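Xylooligosaccharide oxidase (Myceliophthora thermophila, PDB 5L6G) oxidises the C1 hydroxyl of xylooligosaccharides and related sugars to lactones, passing the electrons through a doubly attached FAD to molecular oxygen, which becomes hydrogen peroxide. Local coordinates at residues Leu78-Val83 and Thr483-Tyr488; Ala186-Ala191 and Trp208-Ala213; Thr48-Phe53 and Tyr59-Ile64. All coordinates share one frame; numbering follows the deposited sequence.

Contact 1 of 3, residues Leu78-Val83 and Thr483-Tyr488; sequences LCAAEV and TELFYY
The carboxylate of Asp481 is gripped by two backbone N-H groups, its OD1 by Leu485 and its OD2 by Phe486, which probably helps to hold the turn that carries Leu485 against Ala80 and Ala81. The turn is type I, running from Glu484 to Tyr487, and the bond that closes it, Tyr487 N to Glu484 O, is weak at 3.2 Å, while Lys86 adds a further bond to Glu484 O. From this frame Leu485 extends with CG anti to its backbone N (chi1 -176°), and one methyl does the touching. Its CD1 comes up to the helix flank, 3.8 Å from Ala81 N and 3.9 Å from Ala80 CB; Ala81 CB stands a little farther from the same CD1, at 4.4 Å. The other branch folds back over its own neighbour, with Leu485 CD2 4.2 Å above the plane of the Phe486 ring and displaced toward its rim. Small alanines thus let the leucine come close to the helix backbone. Cys79, in the same helical turn, is disulfide-bonded to Cys30 of helix 26-33. The contact is an apolar join between a helix of the PCMH-type FAD-binding domain and the berberine-like C-terminal segment.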
loop_
_atom_site.group_PDB
_atom_site.type_symbol
_atom_site.label_atom_id
_atom_site.label_comp_id
_atom_site.label_asym_id
_atom_site.label_seq_id
_atom_site.Cartn_x
_atom_site.Cartn_y
_atom_site.Cartn_z
ATOM N N LEU A 78 -7.750 0.726 -25.656
ATOM C CA LEU A 78 -8.075 0.116 -26.926
ATOM C C LEU A 78 -6.885 0.114 -27.873
ATOM O O LEU A 78 -6.688 -0.852 -28.632
ATOM C CB LEU A 78 -9.227 0.854 -27.575
ATOM C CG LEU A 78 -10.570 0.553 -26.938
ATOM C CD1 LEU A 78 -11.566 1.675 -27.242
ATOM C CD2 LEU A 78 -11.093 -0.785 -27.462
ATOM N N CYS A 79 -6.098 1.187 -27.813
ATOM C CA CYS A 79 -4.924 1.316 -28.668
ATOM C C CYS A 79 -3.900 0.227 -28.360
ATOM O O CYS A 79 -3.380 -0.419 -29.269
ATOM C CB CYS A 79 -4.308 2.708 -28.552
ATOM S SG CYS A 79 -5.053 3.845 -29.728
ATOM N N ALA A 80 -3.638 0.029 -27.074
ATOM C CA ALA A 80 -2.769 -1.045 -26.620
ATOM C C ALA A 80 -3.266 -2.381 -27.114
ATOM O O ALA A 80 -2.482 -3.186 -27.592
ATOM C CB ALA A 80 -2.678 -1.066 -25.115
ATOM N N ALA A 81 -4.558 -2.623 -26.968
ATOM C CA ALA A 81 -5.147 -3.877 -27.427
ATOM C C ALA A 81 -4.993 -4.052 -28.941
ATOM O O ALA A 81 -4.614 -5.124 -29.401
ATOM C CB ALA A 81 -6.610 -3.951 -27.052
ATOM N N GLU A 82 -5.340 -3.012 -29.695
ATOM C CA GLU A 82 -5.277 -3.040 -31.149
ATOM C C GLU A 82 -3.839 -3.209 -31.666
ATOM O O GLU A 82 -3.586 -3.986 -32.582
ATOM C CB GLU A 82 -5.947 -1.762 -31.704
ATOM C CG GLU A 82 -5.786 -1.477 -33.188
ATOM C CD GLU A 82 -6.484 -0.177 -33.584
ATOM O OE1 GLU A 82 -7.403 0.260 -32.844
ATOM O OE2 GLU A 82 -6.095 0.415 -34.616
ATOM N N VAL A 83 -2.914 -2.461 -31.076
ATOM C CA VAL A 83 -1.518 -2.439 -31.505
ATOM C C VAL A 83 -0.772 -3.684 -31.020
ATOM O O VAL A 83 0.103 -4.203 -31.727
ATOM C CB VAL A 83 -0.856 -1.132 -31.015
ATOM C CG1 VAL A 83 0.654 -1.216 -30.958
ATOM C CG2 VAL A 83 -1.301 0.018 -31.901
ATOM N N THR A 483 -6.615 -11.862 -22.314
ATOM C CA THR A 483 -5.385 -11.656 -23.085
ATOM C C THR A 483 -4.273 -11.038 -22.228
ATOM O O THR A 483 -3.160 -10.854 -22.704
ATOM C CB THR A 483 -5.606 -10.777 -24.338
ATOM O OG1 THR A 483 -5.785 -9.413 -23.949
ATOM C CG2 THR A 483 -6.808 -11.242 -25.137
ATOM N N GLU A 484 -4.562 -10.725 -20.965
ATOM C CA GLU A 484 -3.583 -10.131 -20.068
ATOM C C GLU A 484 -3.021 -8.838 -20.623
ATOM O O GLU A 484 -1.805 -8.602 -20.618
ATOM C CB GLU A 484 -2.447 -11.098 -19.738
ATOM C CG GLU A 484 -2.919 -12.418 -19.150
ATOM C CD GLU A 484 -1.766 -13.240 -18.646
ATOM O OE1 GLU A 484 -1.143 -12.832 -17.660
ATOM O OE2 GLU A 484 -1.469 -14.271 -19.254
ATOM N N LEU A 485 -3.915 -7.995 -21.106
ATOM C CA LEU A 485 -3.515 -6.669 -21.530
ATOM C C LEU A 485 -2.805 -5.911 -20.417
ATOM O O LEU A 485 -1.845 -5.179 -20.674
ATOM C CB LEU A 485 -4.723 -5.857 -22.004
ATOM C CG LEU A 485 -4.356 -4.481 -22.550
ATOM C CD1 LEU A 485 -3.623 -4.635 -23.866
ATOM C CD2 LEU A 485 -5.585 -3.622 -22.754
ATOM N N PHE A 486 -3.282 -6.084 -19.189
ATOM C CA PHE A 486 -2.728 -5.366 -18.037
ATOM C C PHE A 486 -1.592 -6.109 -17.338
ATOM O O PHE A 486 -1.356 -5.913 -16.155
ATOM C CB PHE A 486 -3.854 -5.041 -17.057
ATOM C CG PHE A 486 -4.948 -4.214 -17.669
ATOM C CD1 PHE A 486 -4.665 -2.955 -18.190
ATOM C CD2 PHE A 486 -6.244 -4.679 -17.726
ATOM C CE1 PHE A 486 -5.667 -2.166 -18.752
ATOM C CE2 PHE A 486 -7.247 -3.907 -18.290
ATOM C CZ PHE A 486 -6.961 -2.650 -18.802
ATOM N N TYR A 487 -0.863 -6.903 -18.108
ATOM C CA TYR A 487 0.200 -7.743 -17.603
ATOM C C TYR A 487 1.277 -6.927 -16.925
ATOM O O TYR A 487 1.637 -5.853 -17.379
ATOM C CB TYR A 487 0.831 -8.548 -18.761
ATOM C CG TYR A 487 2.077 -9.269 -18.331
ATOM C CD1 TYR A 487 1.993 -10.482 -17.679
ATOM C CD2 TYR A 487 3.339 -8.687 -18.489
ATOM C CE1 TYR A 487 3.123 -11.140 -17.248
ATOM C CE2 TYR A 487 4.481 -9.340 -18.062
ATOM C CZ TYR A 487 4.365 -10.559 -17.420
ATOM O OH TYR A 487 5.479 -11.232 -16.964
ATOM N N TYR A 488 1.768 -7.456 -15.813
ATOM C CA TYR A 488 3.044 -7.075 -15.264
ATOM C C TYR A 488 3.606 -8.343 -14.634
ATOM O O TYR A 488 2.880 -9.319 -14.518
ATOM C CB TYR A 488 2.951 -5.909 -14.293
ATOM C CG TYR A 488 2.051 -6.090 -13.098
ATOM C CD1 TYR A 488 0.687 -5.838 -13.185
ATOM C CD2 TYR A 488 2.573 -6.435 -11.879
ATOM C CE1 TYR A 488 -0.144 -5.943 -12.067
ATOM C CE2 TYR A 488 1.754 -6.553 -10.764
ATOM C CZ TYR A 488 0.398 -6.314 -10.866
ATOM O OH TYR A 488 -0.382 -6.409 -9.720
#

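Contact 2 of 3, residues Ala186-Ala191 and Trp208-Ala213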
loop_
_atom_site.group_PDB
_atom_site.type_symbol
_atom_site.label_atom_id
_atom_site.label_comp_id
_atom_site.label_asym_id
_atom_site.label_seq_id
_atom_site.Cartn_x
_atom_site.Cartn_y
_atom_site.Cartn_z
ATOM N N ALA A 186 -16.535 2.032 -8.001
ATOM C CA ALA A 186 -15.467 2.410 -8.908
ATOM C C ALA A 186 -15.976 2.282 -10.331
ATOM O O ALA A 186 -16.690 1.330 -10.642
ATOM C CB ALA A 186 -14.265 1.504 -8.728
ATOM N N ASP A 187 -15.605 3.234 -11.179
ATOM C CA ASP A 187 -15.818 3.103 -12.607
ATOM C C ASP A 187 -14.543 2.550 -13.208
ATOM O O ASP A 187 -13.450 3.026 -12.894
ATOM C CB ASP A 187 -16.146 4.442 -13.238
ATOM C CG ASP A 187 -17.420 5.060 -12.685
ATOM O OD1 ASP A 187 -18.307 4.324 -12.199
ATOM O OD2 ASP A 187 -17.503 6.291 -12.709
ATOM N N VAL A 188 -14.671 1.539 -14.054
ATOM C CA VAL A 188 -13.534 0.805 -14.539
ATOM C C VAL A 188 -13.561 0.690 -16.046
ATOM O O VAL A 188 -14.613 0.420 -16.630
ATOM C CB VAL A 188 -13.511 -0.631 -13.946
ATOM C CG1 VAL A 188 -12.175 -1.312 -14.235
ATOM C CG2 VAL A 188 -13.810 -0.583 -12.448
ATOM N N VAL A 189 -12.404 0.907 -16.651
ATOM C CA VAL A 189 -12.191 0.655 -18.077
ATOM C C VAL A 189 -11.591 -0.734 -18.202
ATOM O O VAL A 189 -10.487 -0.985 -17.712
ATOM C CB VAL A 189 -11.208 1.674 -18.682
ATOM C CG1 VAL A 189 -10.971 1.402 -20.167
ATOM C CG2 VAL A 189 -11.756 3.079 -18.470
ATOM N N LEU A 190 -12.314 -1.631 -18.846
ATOM C CA LEU A 190 -11.845 -3.001 -19.041
ATOM C C LEU A 190 -10.888 -3.118 -20.224
ATOM O O LEU A 190 -10.742 -2.190 -21.007
ATOM C CB LEU A 190 -13.041 -3.932 -19.241
ATOM C CG LEU A 190 -14.079 -3.919 -18.125
ATOM C CD1 LEU A 190 -15.227 -4.868 -18.467
ATOM C CD2 LEU A 190 -13.476 -4.304 -16.804
ATOM N N ALA A 191 -10.264 -4.292 -20.348
ATOM C CA ALA A 191 -9.242 -4.535 -21.341
ATOM C C ALA A 191 -9.712 -4.277 -22.762
ATOM O O ALA A 191 -8.908 -3.894 -23.600
ATOM C CB ALA A 191 -8.712 -5.964 -21.215
ATOM N N TRP A 208 -15.365 -7.284 -5.842
ATOM C CA TRP A 208 -14.558 -8.174 -5.002
ATOM C C TRP A 208 -13.104 -8.201 -5.486
ATOM O O TRP A 208 -12.191 -7.955 -4.702
ATOM C CB TRP A 208 -15.178 -9.584 -4.983
ATOM C CG TRP A 208 -14.436 -10.573 -4.126
ATOM C CD1 TRP A 208 -14.643 -10.835 -2.814
ATOM C CD2 TRP A 208 -13.365 -11.432 -4.543
ATOM N NE1 TRP A 208 -13.772 -11.809 -2.377
ATOM C CE2 TRP A 208 -12.971 -12.181 -3.423
ATOM C CE3 TRP A 208 -12.701 -11.631 -5.755
ATOM C CZ2 TRP A 208 -11.950 -13.116 -3.480
ATOM C CZ3 TRP A 208 -11.695 -12.565 -5.813
ATOM C CH2 TRP A 208 -11.321 -13.290 -4.684
ATOM N N ALA A 209 -12.880 -8.453 -6.777
ATOM C CA ALA A 209 -11.509 -8.550 -7.296
ATOM C C ALA A 209 -10.728 -7.229 -7.169
ATOM O O ALA A 209 -9.550 -7.228 -6.795
ATOM C CB ALA A 209 -11.499 -9.047 -8.735
ATOM N N LEU A 210 -11.390 -6.103 -7.423
ATOM C CA LEU A 210 -10.753 -4.796 -7.294
ATOM C C LEU A 210 -10.211 -4.524 -5.910
ATOM O O LEU A 210 -9.183 -3.845 -5.763
ATOM C CB LEU A 210 -11.734 -3.659 -7.596
ATOM C CG LEU A 210 -12.175 -3.472 -9.038
ATOM C CD1 LEU A 210 -13.207 -2.351 -9.097
ATOM C CD2 LEU A 210 -10.983 -3.181 -9.935
ATOM N N ARG A 211 -10.935 -5.013 -4.906
ATOM C CA ARG A 211 -10.694 -4.625 -3.552
ATOM C C ARG A 211 -9.648 -5.508 -2.904
ATOM O O ARG A 211 -9.932 -6.202 -1.920
ATOM C CB ARG A 211 -12.019 -4.564 -2.774
ATOM C CG ARG A 211 -12.664 -3.219 -3.058
ATOM C CD ARG A 211 -14.146 -3.213 -3.004
ATOM N NE ARG A 211 -14.732 -3.549 -1.724
ATOM C CZ ARG A 211 -15.340 -4.693 -1.444
ATOM N NH1 ARG A 211 -15.375 -5.693 -2.326
ATOM N NH2 ARG A 211 -15.909 -4.848 -0.250
ATOM N N GLY A 212 -8.438 -5.425 -3.470
ATOM C CA GLY A 212 -7.275 -6.196 -3.039
ATOM C C GLY A 212 -6.298 -6.521 -4.162
ATOM O O GLY A 212 -5.098 -6.665 -3.915
ATOM N N ALA A 213 -6.811 -6.648 -5.386
ATOM C CA ALA A 213 -5.989 -7.044 -6.528
ATOM C C ALA A 213 -6.290 -6.222 -7.777
ATOM O O ALA A 213 -6.068 -6.683 -8.896
ATOM C CB ALA A 213 -6.175 -8.528 -6.798
#
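Leu210 meets Ala186 and Val188 through the far end of its side chain. Its CB leaves the helix in the direction of the strand but is still remote from it, with Leu210 CB 5.9 Å from Ala186 CB. Leu210 CG, set anti to the carbonyl carbon (chi1 -71°), comes nearer, to 4.8 Å from Val188 CG2. The next bond is fully extended, with CD1 anti to CA (chi2 177°), and this methyl makes the contact: Leu210 CD1 lies 3.8 Å from Val188 CG2 and 4.0 Å from Ala186 CB, so that one methyl group serves two strand residues. Those two carbons are themselves neighbours, Ala186 CB standing 4.3 Å from Val188 CG2, and the three methyls therefore form a compact, nearly equilateral triangle with the leucine at the helix corner. The valine offers one branch to it; the other is held back, with Val188 CG1 5.3 Å from Leu210 CD1. The second leucine branch, CD2, lies on the side of the flavin cofactor's adenine without touching it, the side chain keeping about 6 Å from FAD at the nearest atoms.

Val188 and Leu210 pass each other in opposite directions, methyl alongside methyl. Beyond Leu210 the chain makes an inverse gamma turn centred on Arg211, spanned by a weak 2.9 Å bond from Gly212 N to Leu210 O.

Leu210 also packs on Ala198 of the adjoining strand 195-199, whereas Val189 packs on helix 70-83. The strand is thereby sandwiched, with Ala186 and Val188 against one helix and Val189 against another. This is an alpha+beta layer, a helix packed on an antiparallel sheet whose strands 183-189 and 195-199 precede it in the chain, within the PCMH-type FAD-binding domain.

Contact 3 of 3, residues Thr48-Phe53 and Tyr59-Ile64. With FAD (flavin-adenine dinucleotide), chain D.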
loop_
_atom_site.group_PDB
_atom_site.type_symbol
_atom_site.label_atom_id
_atom_site.label_comp_id
_atom_site.label_asym_id
_atom_site.label_seq_id
_atom_site.Cartn_x
_atom_site.Cartn_y
_atom_site.Cartn_z
ATOM N N THR A 48 10.077 13.034 -16.388
ATOM C CA THR A 48 9.236 13.125 -15.209
ATOM C C THR A 48 8.195 12.023 -15.196
ATOM O O THR A 48 8.082 11.277 -14.224
ATOM C CB THR A 48 8.516 14.480 -15.179
ATOM O OG1 THR A 48 9.498 15.511 -15.107
ATOM C CG2 THR A 48 7.583 14.593 -13.993
ATOM N N ASP A 49 7.438 11.905 -16.288
ATOM C CA ASP A 49 6.350 10.923 -16.337
ATOM C C ASP A 49 6.836 9.475 -16.279
ATOM O O ASP A 49 6.175 8.619 -15.695
ATOM C CB ASP A 49 5.487 11.145 -17.589
ATOM C CG ASP A 49 4.554 12.346 -17.450
ATOM O OD1 ASP A 49 4.358 12.824 -16.307
ATOM O OD2 ASP A 49 4.005 12.812 -18.471
ATOM N N ALA A 50 7.993 9.207 -16.875
ATOM C CA ALA A 50 8.562 7.863 -16.878
ATOM C C ALA A 50 9.344 7.476 -15.602
ATOM O O ALA A 50 9.693 6.310 -15.426
ATOM C CB ALA A 50 9.463 7.691 -18.097
ATOM N N SER A 51 9.639 8.434 -14.727
ATOM C CA SER A 51 10.601 8.190 -13.642
ATOM C C SER A 51 9.976 7.434 -12.471
ATOM O O SER A 51 8.930 7.839 -11.969
ATOM C CB SER A 51 11.210 9.502 -13.146
ATOM O OG SER A 51 10.198 10.462 -12.887
ATOM N N PRO A 52 10.639 6.349 -12.012
ATOM C CA PRO A 52 10.128 5.476 -10.973
ATOM C C PRO A 52 10.187 6.178 -9.628
ATOM O O PRO A 52 10.870 7.181 -9.494
ATOM C CB PRO A 52 11.130 4.320 -10.982
ATOM C CG PRO A 52 12.411 4.965 -11.350
ATOM C CD PRO A 52 12.033 5.999 -12.370
ATOM N N PHE A 53 9.475 5.664 -8.637
ATOM C CA PHE A 53 9.749 6.057 -7.273
ATOM C C PHE A 53 11.052 5.376 -6.843
ATOM O O PHE A 53 11.907 5.981 -6.188
ATOM C CB PHE A 53 8.642 5.648 -6.314
ATOM C CG PHE A 53 9.036 5.843 -4.895
ATOM C CD1 PHE A 53 9.177 7.127 -4.387
ATOM C CD2 PHE A 53 9.347 4.763 -4.093
ATOM C CE1 PHE A 53 9.593 7.321 -3.077
ATOM C CE2 PHE A 53 9.759 4.946 -2.779
ATOM C CZ PHE A 53 9.880 6.230 -2.273
ATOM N N TYR A 59 12.133 1.877 -15.873
ATOM C CA TYR A 59 11.748 1.202 -17.094
ATOM C C TYR A 59 11.402 2.234 -18.130
ATOM O O TYR A 59 10.989 3.341 -17.804
ATOM C CB TYR A 59 10.573 0.262 -16.858
ATOM C CG TYR A 59 10.936 -0.871 -15.939
ATOM C CD1 TYR A 59 11.857 -1.838 -16.334
ATOM C CD2 TYR A 59 10.402 -0.952 -14.644
ATOM C CE1 TYR A 59 12.209 -2.878 -15.505
ATOM C CE2 TYR A 59 10.754 -1.977 -13.796
ATOM C CZ TYR A 59 11.652 -2.934 -14.231
ATOM O OH TYR A 59 11.994 -3.942 -13.406
ATOM N N THR A 60 11.614 1.873 -19.379
ATOM C CA THR A 60 11.282 2.731 -20.495
ATOM C C THR A 60 9.966 2.297 -21.143
ATOM O O THR A 60 9.927 1.253 -21.795
ATOM C CB THR A 60 12.391 2.665 -21.534
ATOM O OG1 THR A 60 13.646 2.934 -20.887
ATOM C CG2 THR A 60 12.136 3.659 -22.619
ATOM N N PRO A 61 8.895 3.090 -20.967
ATOM C CA PRO A 61 7.616 2.767 -21.577
ATOM C C PRO A 61 7.663 2.805 -23.084
ATOM O O PRO A 61 8.464 3.534 -23.674
ATOM C CB PRO A 61 6.694 3.891 -21.075
ATOM C CG PRO A 61 7.299 4.289 -19.776
ATOM C CD PRO A 61 8.765 4.244 -20.059
ATOM N N ALA A 62 6.790 2.029 -23.707
ATOM C CA ALA A 62 6.533 2.186 -25.138
ATOM C C ALA A 62 6.034 3.601 -25.439
ATOM O O ALA A 62 6.401 4.218 -26.440
ATOM C CB ALA A 62 5.513 1.157 -25.581
ATOM N N ALA A 63 5.177 4.098 -24.556
ATOM C CA ALA A 63 4.571 5.407 -24.718
ATOM C C ALA A 63 3.856 5.742 -23.429
ATOM O O ALA A 63 3.618 4.874 -22.592
ATOM C CB ALA A 63 3.587 5.415 -25.875
ATOM N N ILE A 64 3.547 7.014 -23.256
ATOM C CA ILE A 64 2.870 7.471 -22.040
ATOM C C ILE A 64 1.648 8.271 -22.435
ATOM O O ILE A 64 1.772 9.365 -22.994
ATOM C CB ILE A 64 3.807 8.335 -21.170
ATOM C CG1 ILE A 64 5.030 7.524 -20.754
ATOM C CG2 ILE A 64 3.040 8.854 -19.955
ATOM C CD1 ILE A 64 6.070 8.314 -19.975
HETATM P PA FAD D . 1.588 3.048 -8.914
HETATM O O1A FAD D . 1.077 4.172 -9.785
HETATM O O2A FAD D . 3.021 2.657 -9.097
HETATM O O5B FAD D . 0.606 1.822 -8.980
HETATM C C5B FAD D . 0.792 0.614 -8.237
HETATM C C4B FAD D . 0.025 -0.512 -8.891
HETATM O O4B FAD D . -1.366 -0.181 -8.921
HETATM C C3B FAD D . 0.440 -0.747 -10.334
HETATM O O3B FAD D . 0.270 -2.112 -10.652
HETATM C C2B FAD D . -0.556 0.069 -11.118
HETATM O O2B FAD D . -0.695 -0.345 -12.471
HETATM C C1B FAD D . -1.804 -0.112 -10.283
HETATM N N9A FAD D . -2.715 1.019 -10.470
HETATM C C8A FAD D . -2.476 2.315 -10.290
HETATM N N7A FAD D . -3.573 3.052 -10.588
HETATM C C5A FAD D . -4.510 2.174 -10.946
HETATM C C6A FAD D . -5.890 2.281 -11.411
HETATM N N6A FAD D . -6.418 3.518 -11.482
HETATM N N1A FAD D . -6.530 1.138 -11.737
HETATM C C2A FAD D . -5.978 -0.074 -11.638
HETATM N N3A FAD D . -4.691 -0.245 -11.209
HETATM C C4A FAD D . -3.950 0.844 -10.867
HETATM N N1 FAD D . 1.460 1.579 1.687
HETATM C C2 FAD D . 0.693 1.380 2.805
HETATM O O2 FAD D . -0.120 0.415 2.826
HETATM N N3 FAD D . 0.774 2.225 3.863
HETATM C C4 FAD D . 1.597 3.302 3.877
HETATM O O4 FAD D . 1.685 4.097 4.855
HETATM C C4X FAD D . 2.461 3.577 2.709
HETATM N N5 FAD D . 3.322 4.634 2.637
HETATM C C5X FAD D . 4.103 4.896 1.524
HETATM C C6 FAD D . 4.962 6.000 1.448
HETATM C C7 FAD D . 5.744 6.204 0.299
HETATM C C7M FAD D . 6.672 7.394 0.268
HETATM C C8 FAD D . 5.640 5.282 -0.884
HETATM C C8M FAD D . 6.421 5.522 -2.171
HETATM C C9 FAD D . 4.769 4.201 -0.789
HETATM C C9A FAD D . 4.009 3.958 0.369
HETATM N N10 FAD D . 3.133 2.846 0.484
HETATM C C10 FAD D . 2.342 2.610 1.610
HETATM C "C1'" FAD D . 2.982 1.871 -0.590
HETATM C "C2'" FAD D . 1.859 2.211 -1.518
HETATM O "O2'" FAD D . 0.643 1.835 -0.867
HETATM C "C3'" FAD D . 2.047 1.337 -2.746
HETATM O "O3'" FAD D . 3.328 1.561 -3.347
HETATM C "C4'" FAD D . 0.937 1.667 -3.747
HETATM O "O4'" FAD D . 0.638 0.488 -4.510
HETATM C "C5'" FAD D . 1.370 2.817 -4.620
HETATM O "O5'" FAD D . 0.232 3.365 -5.289
HETATM P P FAD D . 0.506 4.341 -6.499
HETATM O O1P FAD D . -0.764 4.669 -7.218
HETATM O O2P FAD D . 1.347 5.490 -6.043
HETATM O O3P FAD D . 1.535 3.473 -7.366
HETATM O O HOH W 1 11.940 4.957 -15.848
#
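Ile64 directs its long branch end-on at the last turn of helix 45-50, where it meets Asp49 and Ala50. With CG1 anti to the carbonyl carbon (chi1 -60°) and the chain extended beyond it, Ile64 CD1 arrives 3.7 Å from Asp49 CB and 3.9 Å from Ala50 CB. Pro61 touches Ala50 CB too, through its CD at 4.0 Å. The polar end of Asp49 is engaged by Thr39 and by a salt bridge to Arg114, leaving its CB to the isoleucine. Farther along, a water joins the two backbones, donating to Ala50 O at 2.7 Å and to Tyr59 O at the same distance.

Phe53, just past the helix, is turned to the cofactor. FAD C8M sits 3.3 Å above the plane of its ring, over the centre, and His94 stacks with the same residue. Were Phe53 replaced by an alanine, C8M would be likely to lose the aromatic face beneath it and His94 its stacking partner, with a gap opening beside the linkage. Such an aromatic lining belongs to the bicovalent flavin site, in which His94 and Cys155 are both cross-linked to FAD.

In the fold
Contact 2 is the most fully enclosed, all three touching residues being buried; contact 1 lies farther from the chain's centre and includes an exposed alanine, and contact 3 has a partly exposed tyrosine. Contacts 1 and 2 adjoin, Leu485 CD2 reaching 3.4 Å from Ala191 O, and both involve helix 70-83: in contact 1 directly, in contact 2 through the strand's other face. That helix follows strand 63-65 of contact 3, whose centre is about 17 Å from that of contact 1. The first two depend on leucine methyls across long and short sequence separations; contact 3, closed over a few residues, adds a bridging water and reaches the flavin.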